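Long-range contacts in Poly(A) ribonuclease POP2 (Saccharomyces cerevisiae, PDB 1UOC), which acts as a probably catalytic subunit of the CCR4-NOT mRNA deadenylase and, through its RNase domain, is in vitro a 3'-exoribonuclease that prefers poly(A): residues N196-N201 with L256-L261; P4-P9 with G237-S242; T99-F104 with F244-G249; G149-D154 with Q192-F197. One frame throughout, in Å; residues are numbered along the deposited sequence.

Contact 1: N196-N201 with L256-L261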
loop_
_atom_site.group_PDB
_atom_site.type_symbol
_atom_site.label_atom_id
_atom_site.label_comp_id
_atom_site.label_asym_id
_atom_site.label_seq_id
_atom_site.Cartn_x
_atom_site.Cartn_y
_atom_site.Cartn_z
ATOM N N ASN A 196 -11.503 7.676 2.422
ATOM C CA ASN A 196 -12.035 6.751 1.422
ATOM C C ASN A 196 -10.988 5.681 1.139
ATOM O O ASN A 196 -10.031 5.921 0.409
ATOM C CB ASN A 196 -12.367 7.543 0.146
ATOM C CG ASN A 196 -13.132 6.732 -0.878
ATOM O OD1 ASN A 196 -13.380 5.540 -0.697
ATOM N ND2 ASN A 196 -13.506 7.382 -1.972
ATOM N N PHE A 197 -11.146 4.499 1.721
ATOM C CA PHE A 197 -10.150 3.471 1.482
ATOM C C PHE A 197 -10.679 2.048 1.545
ATOM O O PHE A 197 -11.729 1.776 2.123
ATOM C CB PHE A 197 -8.967 3.661 2.449
ATOM C CG PHE A 197 -9.157 3.027 3.804
ATOM C CD1 PHE A 197 -8.963 1.663 3.980
ATOM C CD2 PHE A 197 -9.501 3.800 4.907
ATOM C CE1 PHE A 197 -9.108 1.072 5.229
ATOM C CE2 PHE A 197 -9.649 3.222 6.168
ATOM C CZ PHE A 197 -9.452 1.852 6.329
ATOM N N TYR A 198 -9.946 1.138 0.922
ATOM C CA TYR A 198 -10.329 -0.267 0.916
ATOM C C TYR A 198 -9.171 -1.201 1.215
ATOM O O TYR A 198 -8.031 -0.949 0.834
ATOM C CB TYR A 198 -10.905 -0.675 -0.439
ATOM C CG TYR A 198 -12.227 -0.040 -0.773
ATOM C CD1 TYR A 198 -12.294 1.261 -1.268
ATOM C CD2 TYR A 198 -13.422 -0.736 -0.576
ATOM C CE1 TYR A 198 -13.529 1.858 -1.558
ATOM C CE2 TYR A 198 -14.655 -0.152 -0.861
ATOM C CZ TYR A 198 -14.704 1.143 -1.351
ATOM O OH TYR A 198 -15.924 1.717 -1.624
ATOM N N ASP A 199 -9.473 -2.278 1.924
ATOM C CA ASP A 199 -8.475 -3.292 2.208
ATOM C C ASP A 199 -8.855 -4.388 1.210
ATOM O O ASP A 199 -9.836 -5.113 1.412
ATOM C CB ASP A 199 -8.607 -3.839 3.625
ATOM C CG ASP A 199 -7.500 -4.809 3.960
ATOM O OD1 ASP A 199 -7.080 -5.557 3.049
ATOM O OD2 ASP A 199 -7.049 -4.831 5.126
ATOM N N LEU A 200 -8.101 -4.483 0.121
ATOM C CA LEU A 200 -8.379 -5.466 -0.912
ATOM C C LEU A 200 -8.368 -6.886 -0.356
ATOM O O LEU A 200 -9.131 -7.737 -0.800
ATOM C CB LEU A 200 -7.358 -5.330 -2.048
ATOM C CG LEU A 200 -7.489 -6.300 -3.221
ATOM C CD1 LEU A 200 -8.910 -6.305 -3.727
ATOM C CD2 LEU A 200 -6.524 -5.889 -4.309
ATOM N N ASN A 201 -7.499 -7.133 0.615
ATOM C CA ASN A 201 -7.393 -8.444 1.237
ATOM C C ASN A 201 -8.744 -8.816 1.857
ATOM O O ASN A 201 -9.246 -9.933 1.713
ATOM C CB ASN A 201 -6.295 -8.397 2.307
ATOM C CG ASN A 201 -6.233 -9.661 3.136
ATOM O OD1 ASN A 201 -7.130 -9.939 3.929
ATOM N ND2 ASN A 201 -5.177 -10.442 2.949
ATOM N N LEU A 256 -3.807 -3.010 -9.712
ATOM C CA LEU A 256 -4.248 -3.695 -10.931
ATOM C C LEU A 256 -5.336 -4.688 -10.556
ATOM O O LEU A 256 -6.377 -4.783 -11.205
ATOM C CB LEU A 256 -3.065 -4.452 -11.548
ATOM C CG LEU A 256 -2.420 -4.048 -12.873
ATOM C CD1 LEU A 256 -2.724 -2.604 -13.218
ATOM C CD2 LEU A 256 -0.913 -4.312 -12.765
ATOM N N SER A 257 -5.073 -5.433 -9.489
ATOM C CA SER A 257 -6.008 -6.429 -9.006
ATOM C C SER A 257 -7.298 -5.790 -8.512
ATOM O O SER A 257 -8.382 -6.266 -8.827
ATOM C CB SER A 257 -5.363 -7.266 -7.893
ATOM O OG SER A 257 -4.283 -8.030 -8.407
ATOM N N PHE A 258 -7.187 -4.708 -7.750
ATOM C CA PHE A 258 -8.383 -4.042 -7.249
ATOM C C PHE A 258 -9.290 -3.588 -8.386
ATOM O O PHE A 258 -10.484 -3.869 -8.395
ATOM C CB PHE A 258 -8.023 -2.808 -6.412
ATOM C CG PHE A 258 -9.214 -2.075 -5.908
ATOM C CD1 PHE A 258 -9.901 -2.531 -4.786
ATOM C CD2 PHE A 258 -9.709 -0.973 -6.599
ATOM C CE1 PHE A 258 -11.078 -1.900 -4.363
ATOM C CE2 PHE A 258 -10.880 -0.337 -6.189
ATOM C CZ PHE A 258 -11.568 -0.805 -5.064
ATOM N N CYS A 259 -8.719 -2.858 -9.334
ATOM C CA CYS A 259 -9.495 -2.344 -10.441
ATOM C C CYS A 259 -10.072 -3.426 -11.365
ATOM O O CYS A 259 -11.161 -3.255 -11.912
ATOM C CB CYS A 259 -8.644 -1.341 -11.226
ATOM S SG CYS A 259 -8.259 0.150 -10.278
ATOM N N GLN A 260 -9.353 -4.530 -11.535
ATOM C CA GLN A 260 -9.835 -5.607 -12.388
ATOM C C GLN A 260 -10.916 -6.400 -11.659
ATOM O O GLN A 260 -11.979 -6.678 -12.221
ATOM C CB GLN A 260 -8.691 -6.536 -12.779
ATOM C CG GLN A 260 -9.112 -7.599 -13.771
ATOM C CD GLN A 260 -9.276 -7.050 -15.180
ATOM O OE1 GLN A 260 -9.704 -5.908 -15.377
ATOM N NE2 GLN A 260 -8.941 -7.868 -16.173
ATOM N N LEU A 261 -10.640 -6.767 -10.409
ATOM C CA LEU A 261 -11.617 -7.511 -9.621
ATOM C C LEU A 261 -12.902 -6.691 -9.558
ATOM O O LEU A 261 -14.002 -7.220 -9.703
ATOM C CB LEU A 261 -11.098 -7.762 -8.199
ATOM C CG LEU A 261 -12.005 -8.572 -7.257
ATOM C CD1 LEU A 261 -12.253 -9.962 -7.839
ATOM C CD2 LEU A 261 -11.353 -8.686 -5.882
#
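Leu200 presses both of its methyl groups against the face of helix 247-264 carrying Ser257, Phe258 and Leu261. Its CG is anti to the backbone N (chi1 179°). CD2 of Leu200 rests on the helix backbone, 3.7 Å from Phe258 N, and also meets the CB atoms of Ser257 and Phe258. CD1 of Leu200 reaches CD2 of Leu261 at 4.0 Å and lies at the edge of the Phe258 ring, near its plane. An alanine here would probably leave a gap beside Phe258 and deprive Leu261 CD2 of its neighbour. Beside Leu200, Tyr198 CB lies 4.1 Å from Phe258 CE1, and the two rings meet obliquely, with centroids 5.7 Å apart and planes at 43°. Behind this layer, Asp199 is the N-cap of helix 200-207: OD1 accepts from Leu202 N and from His162 N, and weakly from Asn201 N, fixing the helix start from which Leu200 projects. Ser257 OG turns back to Leu253 O within its own helix. The edge strand 197-199 of the RNase H-like domain's mixed sheet and the helix following it thus pack on helix 247-264, with Phe258 also touching Ile159 of strand 157-160 and Ser257 meeting helix 229-235.

Contact 2: P4-P9 with G237-S242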
loop_
_atom_site.group_PDB
_atom_site.type_symbol
_atom_site.label_atom_id
_atom_site.label_comp_id
_atom_site.label_asym_id
_atom_site.label_seq_id
_atom_site.Cartn_x
_atom_site.Cartn_y
_atom_site.Cartn_z
ATOM N N PRO A 4 -7.909 -19.667 -16.455
ATOM C CA PRO A 4 -8.270 -18.252 -16.199
ATOM C C PRO A 4 -7.746 -17.415 -17.354
ATOM O O PRO A 4 -6.558 -17.473 -17.680
ATOM C CB PRO A 4 -7.587 -17.817 -14.909
ATOM C CG PRO A 4 -7.082 -19.152 -14.333
ATOM C CD PRO A 4 -6.835 -20.073 -15.536
ATOM N N PRO A 5 -8.622 -16.626 -17.987
ATOM C CA PRO A 5 -8.187 -15.789 -19.111
ATOM C C PRO A 5 -6.952 -14.985 -18.703
ATOM O O PRO A 5 -6.843 -14.570 -17.553
ATOM C CB PRO A 5 -9.399 -14.887 -19.357
ATOM C CG PRO A 5 -10.556 -15.751 -18.919
ATOM C CD PRO A 5 -10.033 -16.374 -17.648
ATOM N N ILE A 6 -6.019 -14.774 -19.627
ATOM C CA ILE A 6 -4.837 -13.992 -19.289
ATOM C C ILE A 6 -5.219 -12.523 -19.245
ATOM O O ILE A 6 -5.983 -12.043 -20.084
ATOM C CB ILE A 6 -3.707 -14.135 -20.323
ATOM C CG1 ILE A 6 -3.174 -15.562 -20.334
ATOM C CG2 ILE A 6 -2.584 -13.166 -19.988
ATOM C CD1 ILE A 6 -1.974 -15.740 -21.232
ATOM N N PHE A 7 -4.693 -11.818 -18.254
ATOM C CA PHE A 7 -4.956 -10.397 -18.119
ATOM C C PHE A 7 -3.611 -9.694 -18.190
ATOM O O PHE A 7 -2.848 -9.696 -17.226
ATOM C CB PHE A 7 -5.657 -10.098 -16.790
ATOM C CG PHE A 7 -5.843 -8.632 -16.517
ATOM C CD1 PHE A 7 -6.286 -7.773 -17.520
ATOM C CD2 PHE A 7 -5.579 -8.108 -15.252
ATOM C CE1 PHE A 7 -6.463 -6.412 -17.266
ATOM C CE2 PHE A 7 -5.755 -6.744 -14.988
ATOM C CZ PHE A 7 -6.195 -5.897 -15.996
ATOM N N LEU A 8 -3.322 -9.116 -19.353
ATOM C CA LEU A 8 -2.070 -8.413 -19.568
ATOM C C LEU A 8 -2.312 -6.932 -19.797
ATOM O O LEU A 8 -2.732 -6.519 -20.873
ATOM C CB LEU A 8 -1.330 -9.005 -20.769
ATOM C CG LEU A 8 0.041 -8.405 -21.106
ATOM C CD1 LEU A 8 0.939 -8.418 -19.873
ATOM C CD2 LEU A 8 0.682 -9.211 -22.237
ATOM N N PRO A 9 -2.038 -6.110 -18.780
ATOM C CA PRO A 9 -2.225 -4.660 -18.862
ATOM C C PRO A 9 -1.282 -4.084 -19.902
ATOM O O PRO A 9 -0.275 -4.712 -20.241
ATOM C CB PRO A 9 -1.840 -4.175 -17.463
ATOM C CG PRO A 9 -2.005 -5.384 -16.598
ATOM C CD PRO A 9 -1.485 -6.486 -17.470
ATOM N N GLY A 237 -5.712 -13.826 -13.559
ATOM C CA GLY A 237 -4.886 -14.111 -14.714
ATOM C C GLY A 237 -3.767 -13.135 -15.021
ATOM O O GLY A 237 -3.502 -12.858 -16.192
ATOM N N LEU A 238 -3.110 -12.615 -13.990
ATOM C CA LEU A 238 -1.997 -11.687 -14.180
ATOM C C LEU A 238 -0.692 -12.475 -14.165
ATOM O O LEU A 238 -0.407 -13.199 -13.210
ATOM C CB LEU A 238 -1.977 -10.641 -13.065
ATOM C CG LEU A 238 -2.909 -9.442 -13.216
ATOM C CD1 LEU A 238 -3.263 -8.927 -11.833
ATOM C CD2 LEU A 238 -2.246 -8.361 -14.076
ATOM N N PRO A 239 0.118 -12.348 -15.228
ATOM C CA PRO A 239 1.392 -13.066 -15.309
ATOM C C PRO A 239 2.293 -12.760 -14.128
ATOM O O PRO A 239 2.267 -11.661 -13.592
ATOM C CB PRO A 239 1.987 -12.564 -16.625
ATOM C CG PRO A 239 0.779 -12.334 -17.448
ATOM C CD PRO A 239 -0.144 -11.623 -16.481
ATOM N N ARG A 240 3.097 -13.734 -13.733
ATOM C CA ARG A 240 4.013 -13.558 -12.621
ATOM C C ARG A 240 5.240 -12.755 -13.027
ATOM O O ARG A 240 6.365 -13.239 -12.881
ATOM C CB ARG A 240 4.485 -14.911 -12.077
ATOM C CG ARG A 240 3.800 -15.354 -10.794
ATOM C CD ARG A 240 2.451 -15.968 -11.064
ATOM N NE ARG A 240 1.804 -16.470 -9.850
ATOM C CZ ARG A 240 2.413 -17.167 -8.890
ATOM N NH1 ARG A 240 3.706 -17.449 -8.970
ATOM N NH2 ARG A 240 1.712 -17.620 -7.857
ATOM N N PHE A 241 5.045 -11.540 -13.537
ATOM C CA PHE A 241 6.200 -10.720 -13.902
ATOM C C PHE A 241 7.031 -10.476 -12.638
ATOM O O PHE A 241 6.479 -10.279 -11.548
ATOM C CB PHE A 241 5.768 -9.380 -14.495
ATOM C CG PHE A 241 5.226 -9.475 -15.893
ATOM C CD1 PHE A 241 3.868 -9.312 -16.146
ATOM C CD2 PHE A 241 6.079 -9.703 -16.963
ATOM C CE1 PHE A 241 3.373 -9.370 -17.443
ATOM C CE2 PHE A 241 5.591 -9.762 -18.269
ATOM C CZ PHE A 241 4.236 -9.594 -18.511
ATOM N N SER A 242 8.353 -10.473 -12.785
ATOM C CA SER A 242 9.252 -10.289 -11.651
ATOM C C SER A 242 9.171 -8.901 -11.033
ATOM O O SER A 242 9.503 -8.718 -9.859
ATOM C CB SER A 242 10.702 -10.578 -12.066
ATOM O OG SER A 242 11.221 -9.552 -12.905
#
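Pro5 O faces Gly237 CA, 3.5 Å away, in a nearly straight CA-H...O contact. Ile6 follows, its CG2 3.9 Å from Gly237 O. Phe7 makes the polar link: its N donates to Gly237 O at 2.6 Å with an N-H...O angle of 162°, the donor standing above the carbonyl plane. Gly237 ends helix 229-235 in a Schellman motif, whose positive phi favours glycine; a CB there would, besides, collide with Pro5 O. The Phe7 side chain has its CG anti to its own backbone N (chi1 174°). It runs alongside Leu238 and points the same way, with Phe7 CD2 3.5 Å from Leu238 CD2. Phe7 O also meets the Pro239 ring, at CD. Leu8, exposed, sets its CD1 at the edge of the Phe241 ring, 3.6 Å from CE1, the two side chains crossing at about a right angle. Pro9 CG, 3.9 Å from Leu238 CD2, also lies over one face of the Phe7 ring, toward its rim. An alanine in place of Leu238 would probably leave Phe7 CD2 and Pro9 CG without their apolar partner and open a gap toward Leu253 and Ser257 of helix 247-264.

Contact 3: T99-F104 with F244-G249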
loop_
_atom_site.group_PDB
_atom_site.type_symbol
_atom_site.label_atom_id
_atom_site.label_comp_id
_atom_site.label_asym_id
_atom_site.label_seq_id
_atom_site.Cartn_x
_atom_site.Cartn_y
_atom_site.Cartn_z
ATOM N N THR A 99 3.869 4.331 -11.058
ATOM C CA THR A 99 4.162 3.558 -9.857
ATOM C C THR A 99 5.530 3.988 -9.377
ATOM O O THR A 99 6.448 4.155 -10.172
ATOM C CB THR A 99 4.173 2.038 -10.139
ATOM O OG1 THR A 99 2.879 1.631 -10.579
ATOM C CG2 THR A 99 4.509 1.255 -8.855
ATOM N N TRP A 100 5.663 4.163 -8.072
ATOM C CA TRP A 100 6.908 4.618 -7.490
ATOM C C TRP A 100 7.321 3.702 -6.363
ATOM O O TRP A 100 6.474 3.117 -5.680
ATOM C CB TRP A 100 6.721 6.027 -6.914
ATOM C CG TRP A 100 6.460 7.086 -7.954
ATOM C CD1 TRP A 100 7.390 7.863 -8.584
ATOM C CD2 TRP A 100 5.194 7.421 -8.537
ATOM N NE1 TRP A 100 6.783 8.657 -9.523
ATOM C CE2 TRP A 100 5.434 8.404 -9.521
ATOM C CE3 TRP A 100 3.880 6.976 -8.328
ATOM C CZ2 TRP A 100 4.407 8.957 -10.297
ATOM C CZ3 TRP A 100 2.861 7.522 -9.096
ATOM C CH2 TRP A 100 3.131 8.503 -10.073
ATOM N N GLN A 101 8.630 3.585 -6.177
ATOM C CA GLN A 101 9.181 2.805 -5.089
ATOM C C GLN A 101 10.114 3.742 -4.366
ATOM O O GLN A 101 11.206 4.027 -4.845
ATOM C CB GLN A 101 9.966 1.587 -5.568
ATOM C CG GLN A 101 10.444 0.733 -4.383
ATOM C CD GLN A 101 11.095 -0.570 -4.806
ATOM O OE1 GLN A 101 12.262 -0.603 -5.165
ATOM N NE2 GLN A 101 10.336 -1.646 -4.764
ATOM N N PHE A 102 9.671 4.235 -3.219
ATOM C CA PHE A 102 10.484 5.134 -2.429
ATOM C C PHE A 102 11.451 4.317 -1.573
ATOM O O PHE A 102 11.047 3.399 -0.862
ATOM C CB PHE A 102 9.589 6.004 -1.543
ATOM C CG PHE A 102 8.607 6.858 -2.315
ATOM C CD1 PHE A 102 7.369 6.346 -2.706
ATOM C CD2 PHE A 102 8.925 8.166 -2.651
ATOM C CE1 PHE A 102 6.463 7.128 -3.420
ATOM C CE2 PHE A 102 8.026 8.961 -3.367
ATOM C CZ PHE A 102 6.790 8.437 -3.752
ATOM N N ASN A 103 12.733 4.651 -1.652
ATOM C CA ASN A 103 13.758 3.942 -0.892
ATOM C C ASN A 103 14.229 4.863 0.239
ATOM O O ASN A 103 14.667 5.984 -0.001
ATOM C CB ASN A 103 14.903 3.566 -1.830
ATOM C CG ASN A 103 14.440 2.702 -3.004
ATOM O OD1 ASN A 103 14.187 3.201 -4.105
ATOM N ND2 ASN A 103 14.317 1.405 -2.767
ATOM N N PHE A 104 14.115 4.399 1.479
ATOM C CA PHE A 104 14.479 5.231 2.618
ATOM C C PHE A 104 15.885 5.033 3.152
ATOM O O PHE A 104 16.512 3.988 2.936
ATOM C CB PHE A 104 13.469 5.040 3.749
ATOM C CG PHE A 104 12.076 5.439 3.380
ATOM C CD1 PHE A 104 11.176 4.506 2.882
ATOM C CD2 PHE A 104 11.666 6.762 3.501
ATOM C CE1 PHE A 104 9.876 4.883 2.509
ATOM C CE2 PHE A 104 10.373 7.151 3.130
ATOM C CZ PHE A 104 9.479 6.209 2.633
ATOM N N PHE A 244 6.670 -7.468 -10.194
ATOM C CA PHE A 244 5.651 -7.583 -9.151
ATOM C C PHE A 244 6.208 -8.013 -7.793
ATOM O O PHE A 244 5.516 -7.880 -6.779
ATOM C CB PHE A 244 4.565 -8.588 -9.565
ATOM C CG PHE A 244 3.652 -8.088 -10.650
ATOM C CD1 PHE A 244 3.138 -8.964 -11.597
ATOM C CD2 PHE A 244 3.296 -6.747 -10.718
ATOM C CE1 PHE A 244 2.278 -8.512 -12.607
ATOM C CE2 PHE A 244 2.442 -6.281 -11.716
ATOM C CZ PHE A 244 1.930 -7.168 -12.666
ATOM N N THR A 245 7.440 -8.521 -7.766
ATOM C CA THR A 245 8.047 -8.981 -6.511
ATOM C C THR A 245 8.696 -7.884 -5.668
ATOM O O THR A 245 8.977 -8.088 -4.496
ATOM C CB THR A 245 9.103 -10.085 -6.767
ATOM O OG1 THR A 245 10.161 -9.557 -7.574
ATOM C CG2 THR A 245 8.473 -11.262 -7.485
ATOM N N THR A 246 8.948 -6.726 -6.259
ATOM C CA THR A 246 9.543 -5.616 -5.522
ATOM C C THR A 246 8.438 -4.892 -4.763
ATOM O O THR A 246 7.242 -5.103 -5.018
ATOM C CB THR A 246 10.205 -4.602 -6.469
ATOM O OG1 THR A 246 9.215 -4.103 -7.378
ATOM C CG2 THR A 246 11.341 -5.253 -7.255
ATOM N N THR A 247 8.830 -4.027 -3.841
ATOM C CA THR A 247 7.851 -3.288 -3.048
ATOM C C THR A 247 6.988 -2.396 -3.948
ATOM O O THR A 247 5.774 -2.303 -3.766
ATOM C CB THR A 247 8.561 -2.453 -1.962
ATOM O OG1 THR A 247 9.417 -3.322 -1.202
ATOM C CG2 THR A 247 7.546 -1.793 -1.017
ATOM N N GLY A 248 7.617 -1.745 -4.919
ATOM C CA GLY A 248 6.869 -0.907 -5.837
ATOM C C GLY A 248 5.940 -1.780 -6.652
ATOM O O GLY A 248 4.770 -1.461 -6.831
ATOM N N GLY A 249 6.464 -2.905 -7.126
ATOM C CA GLY A 249 5.672 -3.833 -7.914
ATOM C C GLY A 249 4.451 -4.326 -7.170
ATOM O O GLY A 249 3.397 -4.551 -7.770
#
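Gln101 stretches from strand 99-103 across Gly248 to the beginning of helix 247-264. Its CG is anti to the backbone N (chi1 -176°); the extended chain passes over Gly248, with Gln101 CB 4.0 Å from Gly248 CA. A CB on Gly248 would point toward the strand and clash with Gln101 CB; glycine lets strand and helix approach to 4.4 Å between Gln101 CA and Gly248 CA. The terminal amide of Gln101 then arrives beside the backbone N atoms of Thr247 and Gly248. Two residues earlier on the strand, Thr99 turns CG2 toward the helix, 3.4 Å from Gly248 O, while its OG1 bonds Ser84 OG on strand 77-86. Thr246 sets the helix start. Its OG1, held between backbone N and carbonyl carbon (chi1 59°), accepts from Gly249 N at 3.0 Å as an N-cap and also bonds Ile243 O. Thr247 lies close to Ser44 and Glu46, predicted metal ligands of this DEDD-type nuclease, and Phe244 O takes a bond from Gln250, a third. Thr246 OG1 thus takes one first-turn N-H, that of Gly249, and the Gln101 amide lies beside the N atoms of two more residues, which lines this buried helix start with polar groups.

Contact 4: G149-D154 with Q192-F197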
loop_
_atom_site.group_PDB
_atom_site.type_symbol
_atom_site.label_atom_id
_atom_site.label_comp_id
_atom_site.label_asym_id
_atom_site.label_seq_id
_atom_site.Cartn_x
_atom_site.Cartn_y
_atom_site.Cartn_z
ATOM N N GLY A 149 -1.986 16.093 -1.651
ATOM C CA GLY A 149 -3.364 16.121 -2.092
ATOM C C GLY A 149 -3.974 14.731 -1.990
ATOM O O GLY A 149 -5.143 14.546 -2.284
ATOM N N LEU A 150 -3.186 13.750 -1.567
ATOM C CA LEU A 150 -3.686 12.383 -1.429
ATOM C C LEU A 150 -4.396 12.138 -0.098
ATOM O O LEU A 150 -5.215 11.219 0.013
ATOM C CB LEU A 150 -2.544 11.370 -1.572
ATOM C CG LEU A 150 -1.863 11.197 -2.930
ATOM C CD1 LEU A 150 -0.813 10.117 -2.868
ATOM C CD2 LEU A 150 -2.890 10.819 -3.938
ATOM N N MET A 151 -4.070 12.951 0.907
ATOM C CA MET A 151 -4.649 12.813 2.245
ATOM C C MET A 151 -5.832 13.740 2.536
ATOM O O MET A 151 -5.959 14.805 1.948
ATOM C CB MET A 151 -3.577 13.063 3.308
ATOM C CG MET A 151 -2.228 12.407 3.043
ATOM S SD MET A 151 -2.344 10.649 2.727
ATOM C CE MET A 151 -2.840 10.012 4.312
ATOM N N MET A 152 -6.691 13.310 3.458
ATOM C CA MET A 152 -7.850 14.092 3.885
ATOM C C MET A 152 -8.735 14.578 2.754
ATOM O O MET A 152 -9.238 15.698 2.794
ATOM C CB MET A 152 -7.380 15.295 4.698
ATOM C CG MET A 152 -6.666 14.923 5.978
ATOM S SD MET A 152 -6.064 16.385 6.811
ATOM C CE MET A 152 -4.378 15.956 7.080
ATOM N N ASP A 153 -8.949 13.729 1.759
ATOM C CA ASP A 153 -9.753 14.090 0.597
ATOM C C ASP A 153 -10.501 12.863 0.100
ATOM O O ASP A 153 -9.906 11.966 -0.494
ATOM C CB ASP A 153 -8.826 14.623 -0.497
ATOM C CG ASP A 153 -9.575 15.183 -1.672
ATOM O OD1 ASP A 153 -10.710 14.731 -1.927
ATOM O OD2 ASP A 153 -9.022 16.069 -2.342
ATOM N N ASP A 154 -11.810 12.838 0.313
ATOM C CA ASP A 154 -12.623 11.699 -0.086
ATOM C C ASP A 154 -12.753 11.468 -1.595
ATOM O O ASP A 154 -13.354 10.479 -2.018
ATOM C CB ASP A 154 -14.008 11.790 0.570
ATOM C CG ASP A 154 -14.910 12.826 -0.077
ATOM O OD1 ASP A 154 -14.462 13.961 -0.340
ATOM O OD2 ASP A 154 -16.091 12.498 -0.310
ATOM N N GLN A 192 -9.698 10.028 9.216
ATOM C CA GLN A 192 -9.476 11.456 8.972
ATOM C C GLN A 192 -8.429 11.686 7.878
ATOM O O GLN A 192 -8.586 12.581 7.054
ATOM C CB GLN A 192 -9.041 12.160 10.266
ATOM C CG GLN A 192 -10.165 12.317 11.304
ATOM C CD GLN A 192 -11.384 12.996 10.706
ATOM O OE1 GLN A 192 -11.258 13.914 9.903
ATOM N NE2 GLN A 192 -12.562 12.549 11.092
ATOM N N TYR A 193 -7.365 10.880 7.869
ATOM C CA TYR A 193 -6.324 11.008 6.848
ATOM C C TYR A 193 -6.709 10.323 5.546
ATOM O O TYR A 193 -6.317 10.764 4.462
ATOM C CB TYR A 193 -4.996 10.424 7.336
ATOM C CG TYR A 193 -4.275 11.306 8.329
ATOM C CD1 TYR A 193 -4.104 10.904 9.649
ATOM C CD2 TYR A 193 -3.780 12.560 7.948
ATOM C CE1 TYR A 193 -3.461 11.728 10.572
ATOM C CE2 TYR A 193 -3.138 13.384 8.859
ATOM C CZ TYR A 193 -2.984 12.964 10.167
ATOM O OH TYR A 193 -2.367 13.793 11.073
ATOM N N MET A 194 -7.473 9.240 5.652
ATOM C CA MET A 194 -7.901 8.500 4.464
ATOM C C MET A 194 -9.394 8.249 4.564
ATOM O O MET A 194 -9.831 7.153 4.931
ATOM C CB MET A 194 -7.165 7.154 4.361
ATOM C CG MET A 194 -5.660 7.253 4.358
ATOM S SD MET A 194 -4.878 5.661 4.043
ATOM C CE MET A 194 -5.642 4.705 5.305
ATOM N N PRO A 195 -10.200 9.274 4.253
ATOM C CA PRO A 195 -11.668 9.209 4.301
ATOM C C PRO A 195 -12.308 8.236 3.313
ATOM O O PRO A 195 -13.515 7.990 3.362
ATOM C CB PRO A 195 -12.085 10.663 4.041
ATOM C CG PRO A 195 -10.955 11.190 3.168
ATOM C CD PRO A 195 -9.735 10.611 3.838
ATOM N N ASN A 196 -11.503 7.676 2.422
ATOM C CA ASN A 196 -12.035 6.751 1.422
ATOM C C ASN A 196 -10.988 5.681 1.139
ATOM O O ASN A 196 -10.031 5.921 0.409
ATOM C CB ASN A 196 -12.367 7.543 0.146
ATOM C CG ASN A 196 -13.132 6.732 -0.878
ATOM O OD1 ASN A 196 -13.380 5.540 -0.697
ATOM N ND2 ASN A 196 -13.506 7.382 -1.972
ATOM N N PHE A 197 -11.146 4.499 1.721
ATOM C CA PHE A 197 -10.150 3.471 1.482
ATOM C C PHE A 197 -10.679 2.048 1.545
ATOM O O PHE A 197 -11.729 1.776 2.123
ATOM C CB PHE A 197 -8.967 3.661 2.449
ATOM C CG PHE A 197 -9.157 3.027 3.804
ATOM C CD1 PHE A 197 -8.963 1.663 3.980
ATOM C CD2 PHE A 197 -9.501 3.800 4.907
ATOM C CE1 PHE A 197 -9.108 1.072 5.229
ATOM C CE2 PHE A 197 -9.649 3.222 6.168
ATOM C CZ PHE A 197 -9.452 1.852 6.329
#
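Met152 and Tyr193 form a Met-aromatic contact where the loop leading into strand 157-160 passes the C-terminal end of helix 183-193, at the close of the crossover that joins the parallel strands 157-160 and 197-199. The two side chains lie side by side and point the same way. Met152 extends to SD and bends only at its last torsion, which brings CE to 3.4 Å from Tyr193 CE2, while the sulfur stands obliquely to the ring. A flexible thioether can follow the flat ring in this way, and the same tyrosine touches a bound xenon atom. Met151 is folded instead: after a bend at chi2, a further one at chi3 (-68°) turns CE back to 3.7 Å from Tyr193 CB and 3.9 Å from Met194 CG. This compact form fits a buried site also lined by Leu145, Trp158 and Leu174. Between the methionines the backbone is tied down, as Met152 N donates to Tyr193 O at 2.8 Å and 174°, from above the carbonyl plane; the carbonyl belongs to the last helical residue. Further along, Pro195 sets CG against the loop backbone, 3.4 Å from Asp154 N. Asn196 carries its CG anti to the backbone N, and its ND2 donates to Asp154 O at 3.1 Å and 163°, the oxygen lying near the amide plane.

How the contacts relate
Contacts 1 and 3 are buried and both attach helix 247-264 to the central sheet, contact 1 at an edge strand, 197-199, through apolar side chains, contact 3 at strand 99-103 through glycine, threonine and a polar amide close to the predicted metal site. Contacts 2 and 4 are partly buried loop junctions that both join a backbone bond to apolar packing, and contact 4 adds a side-chain amide bond; their nearest atoms are about 19 Å apart, on opposite sides of the chain's centre. Contact 2 lies against the helix that contacts 1 and 3 use: Leu238 meets Ser257 and Pro9 meets Leu256, while Pro239 O approaches Phe244 just before it. Contact 4 shares Asn196 and Phe197 with contact 1.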